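Local coordinates for CBS domain protein (PDB 7LZG) that is of unknown function but, as a CBS-pair protein, may sense adenine nucleotides or similar ligands through its paired CBS domains, at residues F9-F20 and L137-H145. Numbering follows the deposited sequence.
Sequences FETFLLGQEETF and LKAVNALLH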
ATOM      1  N   PHE B   9      15.114 -19.182  -5.196  1.00 26.48           N
ATOM      2  CA  PHE B   9      14.336 -17.948  -5.176  1.00 27.33           C
ATOM      3  C   PHE B   9      14.951 -16.921  -4.235  1.00 27.59           C
ATOM      4  O   PHE B   9      14.977 -15.724  -4.547  1.00 27.38           O
ATOM      5  CB  PHE B   9      12.892 -18.248  -4.777  1.00 23.68           C
ATOM      6  CG  PHE B   9      11.975 -17.068  -4.898  1.00 24.24           C
ATOM      7  CD1 PHE B   9      11.434 -16.719  -6.124  1.00 30.52           C
ATOM      8  CD2 PHE B   9      11.650 -16.309  -3.787  1.00 28.98           C
ATOM      9  CE1 PHE B   9      10.588 -15.632  -6.242  1.00 32.66           C
ATOM     10  CE2 PHE B   9      10.805 -15.221  -3.896  1.00 31.54           C
ATOM     11  CZ  PHE B   9      10.273 -14.883  -5.126  1.00 34.45           C
ATOM     12  N   GLU B  10      15.449 -17.365  -3.079  1.00 27.44           N
ATOM     13  CA  GLU B  10      16.075 -16.435  -2.146  1.00 25.98           C
ATOM     14  C   GLU B  10      17.379 -15.882  -2.709  1.00 25.05           C
ATOM     15  O   GLU B  10      17.693 -14.702  -2.512  1.00 24.54           O
ATOM     16  CB  GLU B  10      16.314 -17.115  -0.800  1.00 31.27           C
ATOM     17  CG  GLU B  10      16.925 -16.198   0.247  1.00 33.70           C
ATOM     18  CD  GLU B  10      16.990 -16.835   1.619  1.00 44.03           C
ATOM     19  OE1 GLU B  10      16.607 -18.017   1.747  1.00 52.79           O
ATOM     20  OE2 GLU B  10      17.424 -16.149   2.569  1.00 43.80           O
ATOM     21  N   THR B  11      18.150 -16.719  -3.410  1.00 28.29           N
ATOM     22  CA  THR B  11      19.359 -16.234  -4.070  1.00 24.78           C
ATOM     23  C   THR B  11      19.032 -15.123  -5.058  1.00 26.92           C
ATOM     24  O   THR B  11      19.765 -14.132  -5.157  1.00 25.80           O
ATOM     25  CB  THR B  11      20.070 -17.382  -4.787  1.00 23.46           C
ATOM     26  OG1 THR B  11      20.294 -18.457  -3.868  1.00 29.50           O
ATOM     27  CG2 THR B  11      21.406 -16.914  -5.343  1.00 22.61           C
ATOM     28  N   PHE B  12      17.928 -15.270  -5.795  1.00 24.05           N
ATOM     29  CA  PHE B  12      17.520 -14.230  -6.732  1.00 23.65           C
ATOM     30  C   PHE B  12      17.164 -12.942  -5.999  1.00 25.81           C
ATOM     31  O   PHE B  12      17.654 -11.861  -6.348  1.00 29.06           O
ATOM     32  CB  PHE B  12      16.342 -14.719  -7.574  1.00 24.21           C
ATOM     33  CG  PHE B  12      15.639 -13.624  -8.319  1.00 26.10           C
ATOM     34  CD1 PHE B  12      16.195 -13.080  -9.464  1.00 29.45           C
ATOM     35  CD2 PHE B  12      14.424 -13.132  -7.870  1.00 25.15           C
ATOM     36  CE1 PHE B  12      15.552 -12.067 -10.149  1.00 31.67           C
ATOM     37  CE2 PHE B  12      13.777 -12.120  -8.548  1.00 26.80           C
ATOM     38  CZ  PHE B  12      14.341 -11.586  -9.690  1.00 30.09           C
ATOM     39  N   LEU B  13      16.309 -13.040  -4.976  1.00 26.22           N
ATOM     40  CA  LEU B  13      15.913 -11.853  -4.223  1.00 26.28           C
ATOM     41  C   LEU B  13      17.103 -11.208  -3.524  1.00 29.31           C
ATOM     42  O   LEU B  13      17.152  -9.979  -3.394  1.00 32.38           O
ATOM     43  CB  LEU B  13      14.829 -12.212  -3.206  1.00 25.25           C
ATOM     44  CG  LEU B  13      13.428 -11.661  -3.483  1.00 26.14           C
ATOM     45  CD1 LEU B  13      12.898 -12.171  -4.811  1.00 31.27           C
ATOM     46  CD2 LEU B  13      12.478 -12.019  -2.352  1.00 29.10           C
ATOM     47  N   LEU B  14      18.066 -12.013  -3.067  1.00 28.47           N
ATOM     48  CA  LEU B  14      19.281 -11.450  -2.487  1.00 34.09           C
ATOM     49  C   LEU B  14      20.041 -10.601  -3.496  1.00 32.31           C
ATOM     50  O   LEU B  14      20.772  -9.681  -3.111  1.00 40.73           O
ATOM     51  CB  LEU B  14      20.175 -12.568  -1.952  1.00 37.85           C
ATOM     52  CG  LEU B  14      19.792 -13.182  -0.606  1.00 29.05           C
ATOM     53  CD1 LEU B  14      20.328 -14.598  -0.498  1.00 30.45           C
ATOM     54  CD2 LEU B  14      20.323 -12.326   0.529  1.00 31.46           C
ATOM     55  N   GLY B  15      19.886 -10.893  -4.784  1.00 27.72           N
ATOM     56  CA  GLY B  15      20.435 -10.073  -5.838  1.00 31.41           C
ATOM     57  C   GLY B  15      19.607  -8.863  -6.202  1.00 32.91           C
ATOM     58  O   GLY B  15      19.929  -8.172  -7.170  1.00 34.98           O
ATOM     59  N   GLN B  16      18.540  -8.584  -5.450  1.00 35.93           N
ATOM     60  CA  GLN B  16      17.670  -7.443  -5.711  1.00 38.32           C
ATOM     61  C   GLN B  16      17.702  -6.428  -4.574  1.00 45.84           C
ATOM     62  O   GLN B  16      16.763  -5.639  -4.430  1.00 43.90           O
ATOM     63  CB  GLN B  16      16.235  -7.911  -5.959  1.00 34.89           C
ATOM     64  CG  GLN B  16      16.077  -8.824  -7.163  1.00 36.51           C
ATOM     65  CD  GLN B  16      16.240  -8.090  -8.478  1.00 38.01           C
ATOM     66  OE1 GLN B  16      15.585  -7.075  -8.721  1.00 41.41           O
ATOM     67  NE2 GLN B  16      17.117  -8.597  -9.336  1.00 34.50           N
ATOM     68  N   GLU B  17      18.768  -6.432  -3.768  1.00 48.76           N
ATOM     69  CA  GLU B  17      18.835  -5.553  -2.603  1.00 42.43           C
ATOM     70  C   GLU B  17      18.673  -4.090  -2.992  1.00 48.05           C
ATOM     71  O   GLU B  17      18.025  -3.317  -2.277  1.00 49.39           O
ATOM     72  CB  GLU B  17      20.158  -5.767  -1.865  1.00 55.80           C
ATOM     73  CG  GLU B  17      20.254  -7.089  -1.119  1.00 61.45           C
ATOM     74  CD  GLU B  17      19.853  -6.964   0.337  1.00 61.42           C
ATOM     75  OE1 GLU B  17      19.622  -5.826   0.794  1.00 54.46           O
ATOM     76  OE2 GLU B  17      19.775  -8.003   1.026  1.00 60.92           O
ATOM     77  N   GLU B  18      19.241  -3.691  -4.127  1.00 55.62           N
ATOM     78  CA  GLU B  18      19.175  -2.309  -4.584  1.00 57.88           C
ATOM     79  C   GLU B  18      17.825  -1.946  -5.192  1.00 50.82           C
ATOM     80  O   GLU B  18      17.705  -0.878  -5.802  1.00 56.74           O
ATOM     81  CB  GLU B  18      20.294  -2.041  -5.592  1.00 73.75           C
ATOM     82  CG  GLU B  18      21.690  -2.174  -5.004  1.00 86.06           C
ATOM     83  CD  GLU B  18      22.771  -2.208  -6.065  1.00109.59           C
ATOM     84  OE1 GLU B  18      22.469  -2.604  -7.211  1.00112.85           O
ATOM     85  OE2 GLU B  18      23.922  -1.839  -5.754  1.00118.37           O
ATOM     86  N   THR B  19      16.816  -2.802  -5.045  1.00 48.46           N
ATOM     87  CA  THR B  19      15.473  -2.529  -5.541  1.00 44.94           C
ATOM     88  C   THR B  19      14.451  -2.421  -4.420  1.00 48.33           C
ATOM     89  O   THR B  19      13.751  -1.405  -4.323  1.00 41.11           O
ATOM     90  CB  THR B  19      15.042  -3.620  -6.536  1.00 39.73           C
ATOM     91  OG1 THR B  19      15.887  -3.578  -7.692  1.00 48.10           O
ATOM     92  CG2 THR B  19      13.594  -3.414  -6.962  1.00 33.34           C
ATOM     93  N   PHE B  20      14.346  -3.441  -3.564  1.00 43.09           N
ATOM     94  CA  PHE B  20      13.372  -3.391  -2.481  1.00 33.57           C
ATOM     95  C   PHE B  20      13.854  -2.573  -1.291  1.00 33.15           C
ATOM     96  O   PHE B  20      13.024  -2.123  -0.493  1.00 34.81           O
ATOM     97  CB  PHE B  20      12.995  -4.808  -2.029  1.00 32.05           C
ATOM     98  CG  PHE B  20      14.165  -5.665  -1.617  1.00 32.00           C
ATOM     99  CD1 PHE B  20      14.752  -5.519  -0.369  1.00 31.10           C
ATOM    100  CD2 PHE B  20      14.648  -6.648  -2.464  1.00 32.07           C
ATOM    101  CE1 PHE B  20      15.815  -6.314   0.013  1.00 30.07           C
ATOM    102  CE2 PHE B  20      15.712  -7.449  -2.085  1.00 34.30           C
ATOM    103  CZ  PHE B  20      16.295  -7.282  -0.845  1.00 32.89           C
ATOM    104  N   LEU B 137       7.603  -6.318  -4.840  1.00 23.91           N
ATOM    105  CA  LEU B 137       6.960  -6.690  -6.095  1.00 24.30           C
ATOM    106  C   LEU B 137       7.760  -6.205  -7.294  1.00 27.14           C
ATOM    107  O   LEU B 137       7.774  -6.869  -8.337  1.00 29.59           O
ATOM    108  CB  LEU B 137       5.536  -6.142  -6.148  1.00 23.76           C
ATOM    109  CG  LEU B 137       4.475  -7.101  -5.614  1.00 21.57           C
ATOM    110  CD1 LEU B 137       3.101  -6.614  -5.991  1.00 30.52           C
ATOM    111  CD2 LEU B 137       4.705  -8.497  -6.157  1.00 30.60           C
ATOM    112  N   LYS B 138       8.434  -5.059  -7.167  1.00 27.50           N
ATOM    113  CA  LYS B 138       9.337  -4.625  -8.228  1.00 28.23           C
ATOM    114  C   LYS B 138      10.486  -5.608  -8.400  1.00 27.68           C
ATOM    115  O   LYS B 138      10.954  -5.839  -9.520  1.00 31.67           O
ATOM    116  CB  LYS B 138       9.871  -3.224  -7.933  1.00 30.66           C
ATOM    117  CG  LYS B 138       8.919  -2.097  -8.295  1.00 42.23           C
ATOM    118  CD  LYS B 138       9.635  -0.754  -8.297  1.00 55.89           C
ATOM    119  CE  LYS B 138       8.719   0.363  -8.770  1.00 76.89           C
ATOM    120  NZ  LYS B 138       9.434   1.666  -8.860  1.00 81.93           N
ATOM    121  N   ALA B 139      10.947  -6.206  -7.298  1.00 27.55           N
ATOM    122  CA  ALA B 139      12.055  -7.150  -7.373  1.00 27.93           C
ATOM    123  C   ALA B 139      11.642  -8.419  -8.106  1.00 26.04           C
ATOM    124  O   ALA B 139      12.356  -8.889  -8.999  1.00 26.72           O
ATOM    125  CB  ALA B 139      12.564  -7.477  -5.970  1.00 26.56           C
ATOM    126  N   VAL B 140      10.491  -8.989  -7.744  1.00 24.44           N
ATOM    127  CA  VAL B 140      10.018 -10.195  -8.415  1.00 25.49           C
ATOM    128  C   VAL B 140       9.493  -9.915  -9.812  1.00 32.30           C
ATOM    129  O   VAL B 140       9.331 -10.853 -10.602  1.00 35.65           O
ATOM    130  CB  VAL B 140       8.929 -10.900  -7.581  1.00 22.41           C
ATOM    131  CG1 VAL B 140       9.424 -11.150  -6.165  1.00 20.67           C
ATOM    132  CG2 VAL B 140       7.649 -10.085  -7.575  1.00 28.34           C
ATOM    133  N   ASN B 141       9.222  -8.650 -10.143  1.00 30.41           N
ATOM    134  CA  ASN B 141       8.857  -8.309 -11.511  1.00 28.24           C
ATOM    135  C   ASN B 141      10.043  -8.379 -12.464  1.00 32.44           C
ATOM    136  O   ASN B 141       9.844  -8.289 -13.680  1.00 39.18           O
ATOM    137  CB  ASN B 141       8.226  -6.918 -11.562  1.00 31.91           C
ATOM    138  CG  ASN B 141       6.719  -6.961 -11.402  1.00 37.38           C
ATOM    139  OD1 ASN B 141       5.980  -6.954 -12.387  1.00 45.65           O
ATOM    140  ND2 ASN B 141       6.254  -7.018 -10.159  1.00 38.53           N
ATOM    141  N   ALA B 142      11.264  -8.531 -11.944  1.00 27.77           N
ATOM    142  CA  ALA B 142      12.405  -8.823 -12.800  1.00 33.28           C
ATOM    143  C   ALA B 142      12.295 -10.200 -13.440  1.00 36.83           C
ATOM    144  O   ALA B 142      12.987 -10.469 -14.428  1.00 41.88           O
ATOM    145  CB  ALA B 142      13.707  -8.716 -12.005  1.00 30.20           C
ATOM    146  N   LEU B 143      11.451 -11.074 -12.893  1.00 37.48           N
ATOM    147  CA  LEU B 143      11.164 -12.372 -13.484  1.00 37.10           C
ATOM    148  C   LEU B 143       9.994 -12.330 -14.457  1.00 43.98           C
ATOM    149  O   LEU B 143       9.717 -13.341 -15.110  1.00 48.74           O
ATOM    150  CB  LEU B 143      10.862 -13.399 -12.386  1.00 35.93           C
ATOM    151  CG  LEU B 143      11.931 -13.655 -11.323  1.00 25.17           C
ATOM    152  CD1 LEU B 143      11.416 -14.617 -10.262  1.00 19.95           C
ATOM    153  CD2 LEU B 143      13.201 -14.189 -11.959  1.00 36.83           C
ATOM    154  N   LEU B 144       9.312 -11.188 -14.574  1.00 46.42           N
ATOM    155  CA  LEU B 144       8.081 -11.125 -15.354  1.00 44.37           C
ATOM    156  C   LEU B 144       8.338 -11.263 -16.849  1.00 45.07           C
ATOM    157  O   LEU B 144       7.478 -11.773 -17.577  1.00 45.09           O
ATOM    158  CB  LEU B 144       7.347  -9.814 -15.070  1.00 44.42           C
ATOM    159  CG  LEU B 144       5.886  -9.752 -15.517  1.00 50.52           C
ATOM    160  CD1 LEU B 144       5.001 -10.502 -14.533  1.00 46.67           C
ATOM    161  CD2 LEU B 144       5.424  -8.311 -15.684  1.00 49.12           C
ATOM    162  N   HIS B 145       9.498 -10.810 -17.330  1.00 46.78           N
ATOM    163  CA  HIS B 145       9.785 -10.931 -18.755  1.00 46.40           C
ATOM    164  C   HIS B 145       9.974 -12.386 -19.164  1.00 48.20           C
ATOM    165  O   HIS B 145       9.724 -12.739 -20.322  1.00 57.70           O
ATOM    166  CB  HIS B 145      11.018 -10.104 -19.120  1.00 55.93           C
ATOM    167  CG  HIS B 145      12.305 -10.666 -18.599  1.00 58.23           C
ATOM    168  ND1 HIS B 145      13.077 -11.550 -19.321  1.00 62.08           N
ATOM    169  CD2 HIS B 145      12.955 -10.467 -17.429  1.00 57.32           C
ATOM    170  CE1 HIS B 145      14.147 -11.871 -18.618  1.00 60.91           C
ATOM    171  NE2 HIS B 145      14.097 -11.230 -17.465  1.00 54.58           N
TER
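Phe-12 is the main bump of this interface, its ring pushed end-on into a hollow walled by Ala-139, Val-140, Ala-142 and Leu-143. With CG anti to the backbone N (chi1 166°), the ring is carried toward helix 133-140, its CZ and CE2 leading. Leu-143 comes from the opposite direction and roofs one face: its CD2 sits 3.8 Å from the Phe-12 ring centroid, 20° off the normal, a CH-pi contact displaced toward the rim. The other face is flanked by CG of Gln-16, so the ring lies between a leucine methyl of one segment and a methylene of its own, the latter also offset toward the rim. Around its edge, Phe-12 CZ meets the methyl CB of Ala-142 at 3.7 Å and the carbonyl O of Ala-139 at 3.4 Å.

Gln-16 and Ala-139 are the pair whose CA atoms lie nearest, 5.9 Å apart. The Ala-139 methyl is a low knob received by a shallow dip between Gln-16, whose CB lies 3.7 Å from Ala-139 CB, and the edge of the Phe-20 ring. Gln-16 bends at chi2 (-71°) and lays its chain along Ala-139, while at the end of the interface Thr-19 CG2 rests 3.9 Å from Lys-138 CB. Further along, Val-140 CG1 fits between Leu-13 CD1 and Phe-9 CZ, the latter 4.0 Å away and met obliquely. Phe-9 also meets Phe-9 of the second subunit and packs on its Val-140, carrying this apolar layer across the dimer interface.

Shape-matched apolar packing thus lays helix 4-14, the N-cap residue Gln-16 and short helix 17-20 against the C-terminal end of helix 133-140 and the following 3-10 turn 141-143, joining the N-terminal part of the chain to the last helix of the second CBS domain, in a tandem CBS-pair fold whose two copies associate here.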